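Local coordinates for protein TRAP dicarboxylate transporter, DctP subunit (Anaerococcus prevoti, PDB 4N91) that binds D-glucuronate, in both alpha and beta forms, probably as the extracellular solute-binding component of a TRAP-type transporter, at residues Glu57-Asp62 with Arg259-Glu264; Ser219-Gly224 with Asp282-Lys287. All coordinates share one frame; numbering follows the deposited sequence.

Contact 1. Residues Glu57-Asp62 with Arg259-Glu264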
loop_
_atom_site.group_PDB
_atom_site.type_symbol
_atom_site.label_atom_id
_atom_site.label_comp_id
_atom_site.label_asym_id
_atom_site.label_seq_id
_atom_site.Cartn_x
_atom_site.Cartn_y
_atom_site.Cartn_z
ATOM N N GLU A 57 -5.311 -24.394 5.327
ATOM C CA GLU A 57 -4.766 -25.665 5.772
ATOM C C GLU A 57 -5.783 -26.477 6.570
ATOM O O GLU A 57 -5.750 -27.706 6.550
ATOM C CB GLU A 57 -3.482 -25.434 6.577
ATOM C CG GLU A 57 -2.348 -24.911 5.712
ATOM C CD GLU A 57 -1.024 -24.842 6.440
ATOM O OE1 GLU A 57 -0.974 -25.162 7.650
ATOM O OE2 GLU A 57 -0.025 -24.459 5.787
ATOM N N ASP A 58 -6.693 -25.800 7.262
ATOM C CA ASP A 58 -7.750 -26.502 7.982
ATOM C C ASP A 58 -8.670 -27.242 7.018
ATOM O O ASP A 58 -9.187 -28.311 7.356
ATOM C CB ASP A 58 -8.574 -25.539 8.834
ATOM C CG ASP A 58 -7.887 -25.166 10.143
ATOM O OD1 ASP A 58 -6.881 -25.814 10.508
ATOM O OD2 ASP A 58 -8.364 -24.223 10.813
ATOM N N LYS A 59 -8.894 -26.689 5.830
ATOM C CA LYS A 59 -9.803 -27.332 4.877
ATOM C C LYS A 59 -9.076 -28.311 3.954
ATOM O O LYS A 59 -9.663 -29.293 3.500
ATOM C CB LYS A 59 -10.547 -26.299 4.023
ATOM C CG LYS A 59 -11.204 -25.163 4.811
ATOM C CD LYS A 59 -12.718 -25.145 4.677
ATOM C CE LYS A 59 -13.149 -24.995 3.218
ATOM N NZ LYS A 59 -14.604 -24.692 3.032
ATOM N N LEU A 60 -7.804 -28.039 3.690
ATOM C CA LEU A 60 -7.037 -28.709 2.648
ATOM C C LEU A 60 -5.575 -28.942 3.074
ATOM O O LEU A 60 -4.670 -28.931 2.233
ATOM C CB LEU A 60 -7.015 -27.805 1.420
ATOM C CG LEU A 60 -7.986 -27.969 0.260
ATOM C CD1 LEU A 60 -9.381 -28.327 0.682
ATOM C CD2 LEU A 60 -7.974 -26.667 -0.516
ATOM N N GLY A 61 -5.329 -29.130 4.367
ATOM C CA GLY A 61 -3.960 -29.197 4.868
ATOM C C GLY A 61 -3.185 -30.441 4.463
ATOM O O GLY A 61 -1.949 -30.430 4.419
ATOM N N ASP A 62 -3.894 -31.525 4.173
ATOM C CA ASP A 62 -3.234 -32.728 3.679
ATOM C C ASP A 62 -2.553 -32.455 2.336
ATOM O O ASP A 62 -1.661 -33.197 1.929
ATOM C CB ASP A 62 -4.238 -33.876 3.513
ATOM C CG ASP A 62 -4.707 -34.446 4.840
ATOM O OD1 ASP A 62 -4.013 -34.244 5.860
ATOM O OD2 ASP A 62 -5.770 -35.107 4.862
ATOM N N ARG A 259 -9.771 -23.935 -5.512
ATOM C CA ARG A 259 -9.885 -22.513 -5.817
ATOM C C ARG A 259 -10.920 -21.864 -4.908
ATOM O O ARG A 259 -10.734 -20.745 -4.448
ATOM C CB ARG A 259 -10.290 -22.299 -7.274
ATOM C CG ARG A 259 -10.517 -20.843 -7.655
ATOM C CD ARG A 259 -9.239 -20.026 -7.490
ATOM N NE ARG A 259 -9.441 -18.612 -7.797
ATOM C CZ ARG A 259 -9.458 -18.102 -9.028
ATOM N NH1 ARG A 259 -9.270 -18.884 -10.086
ATOM N NH2 ARG A 259 -9.650 -16.799 -9.197
ATOM N N LYS A 260 -12.017 -22.563 -4.653
ATOM C CA LYS A 260 -13.053 -21.999 -3.798
ATOM C C LYS A 260 -12.514 -21.751 -2.386
ATOM O O LYS A 260 -12.793 -20.719 -1.769
ATOM C CB LYS A 260 -14.288 -22.898 -3.784
ATOM C CG LYS A 260 -15.076 -22.752 -5.069
ATOM C CD LYS A 260 -16.123 -23.828 -5.219
ATOM C CE LYS A 260 -17.075 -23.490 -6.347
ATOM N NZ LYS A 260 -17.840 -24.691 -6.764
ATOM N N VAL A 261 -11.698 -22.678 -1.898
ATOM C CA VAL A 261 -11.126 -22.546 -0.565
ATOM C C VAL A 261 -10.107 -21.410 -0.534
ATOM O O VAL A 261 -10.110 -20.591 0.386
ATOM C CB VAL A 261 -10.494 -23.854 -0.077
ATOM C CG1 VAL A 261 -9.736 -23.623 1.216
ATOM C CG2 VAL A 261 -11.587 -24.943 0.091
ATOM N N PHE A 262 -9.229 -21.344 -1.529
ATOM C CA PHE A 262 -8.295 -20.218 -1.570
ATOM C C PHE A 262 -9.017 -18.883 -1.640
ATOM O O PHE A 262 -8.601 -17.923 -0.972
ATOM C CB PHE A 262 -7.296 -20.354 -2.724
ATOM C CG PHE A 262 -6.126 -21.201 -2.386
ATOM C CD1 PHE A 262 -4.989 -20.642 -1.854
ATOM C CD2 PHE A 262 -6.165 -22.571 -2.579
ATOM C CE1 PHE A 262 -3.911 -21.428 -1.545
ATOM C CE2 PHE A 262 -5.087 -23.354 -2.261
ATOM C CZ PHE A 262 -3.972 -22.790 -1.734
ATOM N N ASP A 263 -10.088 -18.806 -2.422
ATOM C CA ASP A 263 -10.834 -17.558 -2.552
ATOM C C ASP A 263 -11.440 -17.144 -1.200
ATOM O O ASP A 263 -11.393 -15.977 -0.815
ATOM C CB ASP A 263 -11.927 -17.679 -3.626
ATOM C CG ASP A 263 -11.362 -17.716 -5.052
ATOM O OD1 ASP A 263 -10.147 -17.519 -5.237
ATOM O OD2 ASP A 263 -12.147 -17.942 -5.998
ATOM N N GLU A 264 -12.001 -18.110 -0.484
ATOM C CA GLU A 264 -12.549 -17.862 0.847
ATOM C C GLU A 264 -11.428 -17.395 1.764
ATOM O O GLU A 264 -11.596 -16.467 2.571
ATOM C CB GLU A 264 -13.200 -19.132 1.404
ATOM C CG GLU A 264 -14.492 -19.546 0.720
ATOM C CD GLU A 264 -14.954 -20.970 1.103
ATOM O OE1 GLU A 264 -14.101 -21.819 1.463
ATOM O OE2 GLU A 264 -16.177 -21.243 1.040
#
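Lys-59 and Glu-264 form a loose salt bridge, Lys-59 NZ to Glu-264 OE1 at 3.3 Å, weak as a hydrogen bond. The two side chains cross at about a right angle, and the ammonium group meets a carboxylate oxygen that also has a hydrogen bond with Tyr-55 OH, its stronger partner. On the same helix, Arg-259 NE donates to Asp-263 OD1 at 2.9 Å, on the syn side of the carboxylate and nearly in the guanidinium plane.

Beneath the ion pair lies Val-261. The lysine chain, bent at chi2 (-117°) and chi3, runs obliquely over the valine, and Lys-59 CE packs tightly on Val-261 CG2 at 3.5 Å. Leu-60 meets the valine tip to tip, Leu-60 CD2 lying 3.8 Å from Val-261 CB. Replacing Val-261 with an alanine would probably open a gap beneath the Lys-59 methylenes and leave Leu-60 CD2 with less to pack against.

The contact joins the C-terminal end of helix 44-60 to the early turns of the long helix 256-290, away from the sugar site. Val-261 also touches Tyr-55, while Phe-262 packs on Phe-52 and Val-56 of helix 44-60 and meets Trp-250 and Tyr-64 edge-to-face.

Contact 2. Residues Ser219-Gly224 with Asp282-Lys287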
loop_
_atom_site.group_PDB
_atom_site.type_symbol
_atom_site.label_atom_id
_atom_site.label_comp_id
_atom_site.label_asym_id
_atom_site.label_seq_id
_atom_site.Cartn_x
_atom_site.Cartn_y
_atom_site.Cartn_z
ATOM N N SER A 219 4.898 2.948 10.132
ATOM C CA SER A 219 6.293 3.118 9.740
ATOM C C SER A 219 7.115 3.674 10.879
ATOM O O SER A 219 8.303 3.387 10.971
ATOM C CB SER A 219 6.428 4.083 8.550
ATOM O OG SER A 219 6.080 3.424 7.332
ATOM N N LEU A 220 6.519 4.537 11.694
ATOM C CA LEU A 220 7.260 5.204 12.746
ATOM C C LEU A 220 7.706 4.223 13.820
ATOM O O LEU A 220 8.759 4.382 14.411
ATOM C CB LEU A 220 6.397 6.265 13.430
ATOM C CG LEU A 220 5.924 7.424 12.554
ATOM C CD1 LEU A 220 4.916 8.291 13.289
ATOM C CD2 LEU A 220 7.126 8.247 12.116
ATOM N N THR A 221 6.861 3.231 14.075
ATOM C CA THR A 221 7.016 2.376 15.252
ATOM C C THR A 221 7.509 1.001 14.824
ATOM O O THR A 221 8.620 0.603 15.183
ATOM C CB THR A 221 5.701 2.315 16.059
ATOM O OG1 THR A 221 4.626 1.894 15.194
ATOM C CG2 THR A 221 5.379 3.678 16.662
ATOM N N ASP A 222 6.727 0.315 13.994
ATOM C CA ASP A 222 7.066 -1.028 13.578
ATOM C C ASP A 222 8.387 -1.056 12.810
ATOM O O ASP A 222 9.177 -2.009 12.918
ATOM C CB ASP A 222 5.933 -1.611 12.727
ATOM C CG ASP A 222 5.827 -3.109 12.865
ATOM O OD1 ASP A 222 5.993 -3.619 14.003
ATOM O OD2 ASP A 222 5.594 -3.775 11.843
ATOM N N ASN A 223 8.648 -0.002 12.027
ATOM C CA ASN A 223 9.847 0.067 11.205
ATOM C C ASN A 223 10.880 1.046 11.750
ATOM O O ASN A 223 11.934 1.220 11.158
ATOM C CB ASN A 223 9.486 0.402 9.765
ATOM C CG ASN A 223 8.375 -0.489 9.251
ATOM O OD1 ASN A 223 7.194 -0.151 9.351
ATOM N ND2 ASN A 223 8.742 -1.689 8.815
ATOM N N GLY A 224 10.565 1.653 12.895
ATOM C CA GLY A 224 11.509 2.469 13.624
ATOM C C GLY A 224 11.790 3.857 13.071
ATOM O O GLY A 224 12.703 4.529 13.548
ATOM N N ASP A 282 -3.900 2.408 16.060
ATOM C CA ASP A 282 -4.136 3.065 17.355
ATOM C C ASP A 282 -2.937 2.903 18.272
ATOM O O ASP A 282 -2.464 3.877 18.865
ATOM C CB ASP A 282 -5.372 2.482 18.038
ATOM C CG ASP A 282 -6.660 3.011 17.454
ATOM O OD1 ASP A 282 -6.611 4.001 16.688
ATOM O OD2 ASP A 282 -7.721 2.433 17.767
ATOM N N LYS A 283 -2.432 1.674 18.394
ATOM C CA LYS A 283 -1.260 1.436 19.222
ATOM C C LYS A 283 -0.029 2.161 18.676
ATOM O O LYS A 283 0.836 2.599 19.447
ATOM C CB LYS A 283 -0.977 -0.064 19.346
ATOM C CG LYS A 283 -2.105 -0.827 20.044
ATOM C CD LYS A 283 -1.644 -2.185 20.544
ATOM C CE LYS A 283 -2.816 -3.065 20.984
ATOM N NZ LYS A 283 -2.579 -4.493 20.585
ATOM N N ALA A 284 0.073 2.264 17.351
ATOM C CA ALA A 284 1.220 2.924 16.742
ATOM C C ALA A 284 1.216 4.409 17.090
ATOM O O ALA A 284 2.258 4.995 17.424
ATOM C CB ALA A 284 1.216 2.727 15.252
ATOM N N LYS A 285 0.051 5.027 17.046
ATOM C CA LYS A 285 -0.016 6.454 17.358
ATOM C C LYS A 285 0.458 6.694 18.793
ATOM O O LYS A 285 1.177 7.650 19.055
ATOM C CB LYS A 285 -1.426 7.001 17.190
ATOM C CG LYS A 285 -1.927 7.032 15.758
ATOM C CD LYS A 285 -3.350 7.560 15.741
ATOM C CE LYS A 285 -4.096 7.127 14.518
ATOM N NZ LYS A 285 -5.509 7.581 14.607
ATOM N N GLU A 286 0.057 5.821 19.715
ATOM C CA GLU A 286 0.407 5.983 21.121
ATOM C C GLU A 286 1.905 5.759 21.341
ATOM O O GLU A 286 2.578 6.536 22.040
ATOM C CB GLU A 286 -0.428 5.028 21.976
ATOM C CG GLU A 286 0.124 4.789 23.387
ATOM C CD GLU A 286 0.116 6.039 24.244
ATOM O OE1 GLU A 286 -0.554 7.023 23.857
ATOM O OE2 GLU A 286 0.782 6.041 25.308
ATOM N N LYS A 287 2.435 4.702 20.744
ATOM C CA LYS A 287 3.841 4.378 20.875
ATOM C C LYS A 287 4.710 5.486 20.247
ATOM O O LYS A 287 5.738 5.872 20.808
ATOM C CB LYS A 287 4.123 3.013 20.251
ATOM C CG LYS A 287 5.594 2.653 20.114
ATOM C CD LYS A 287 6.204 2.121 21.402
ATOM C CE LYS A 287 7.720 1.938 21.256
ATOM N NZ LYS A 287 8.110 1.346 19.934
#
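Thr-221 packs against Ala-284 and Lys-287 in a small, partly buried van der Waals contact that sets the short helix 218-221 beside the later part of the long helix 256-290. No hydrogen bond or salt bridge crosses between Ser-219-Gly-224 and Asp-282-Lys-287, and the backbones come close, with Thr-221 CA 6.0 Å from Ala-284 CA.

The two branches of the threonine divide the work. Thr-221 OG1 lies 3.5 Å from Ala-284 CB, so the hydroxyl rests against a methyl group, whereas Thr-221 CG2 reaches the helix backbone, 3.5 Å from Ala-284 O. With chi1 at 55°, OG1 sits between the backbone N and the carbonyl carbon, and CG2 is left anti to that carbon, directed at the long helix. The same methyl meets the aliphatic root of Lys-287, and Lys-287 CG lies 3.6 Å from Thr-221 CG2.

In this family 7 solute-binding protein, of the periplasmic binding protein clan, the long helix 256-290 extends past the bound glucuronate, and this contact lies outside the first shell of the sugar site: the Ala-284 side chain is about 7 Å from that of Asn-216, a ligand-binding residue, and about 11 Å from the bound beta anomer.

The Lys-287 and Thr-221 side chains run antiparallel, each passing alongside the other. A chi1 of 170° sets Lys-287 CG against the threonine methyl, and the bends at chi2 and chi4 come beyond the touching atoms. Further along the long helix, Ala-288 extends the apolar surface, touching both Thr-221 and Leu-220. Beyond the threonine the chain turns away, and Asp-222 OD2 is hydrogen-bonded to Ser-40 OG.

How the contacts relate
Both contacts use helix 256-290, but they take different portions of it: contact 1 its early turns and contact 2 its later ones, with centres 33 Å apart and nearest atoms about 22 Å apart. Each is partly buried, combining one buried residue with an exposed lysine at its margin. Their chemistry differs. Contact 1, farther from the centre of the chain and from the sugar, adds an ion pair to apolar side chains and docks the end of helix 44-60. Contact 2 has no polar bond across it and relies on closer backbones, a threonine meeting an alanine and lysine methylenes, nearer the ligand pocket, where a short helix is the partner.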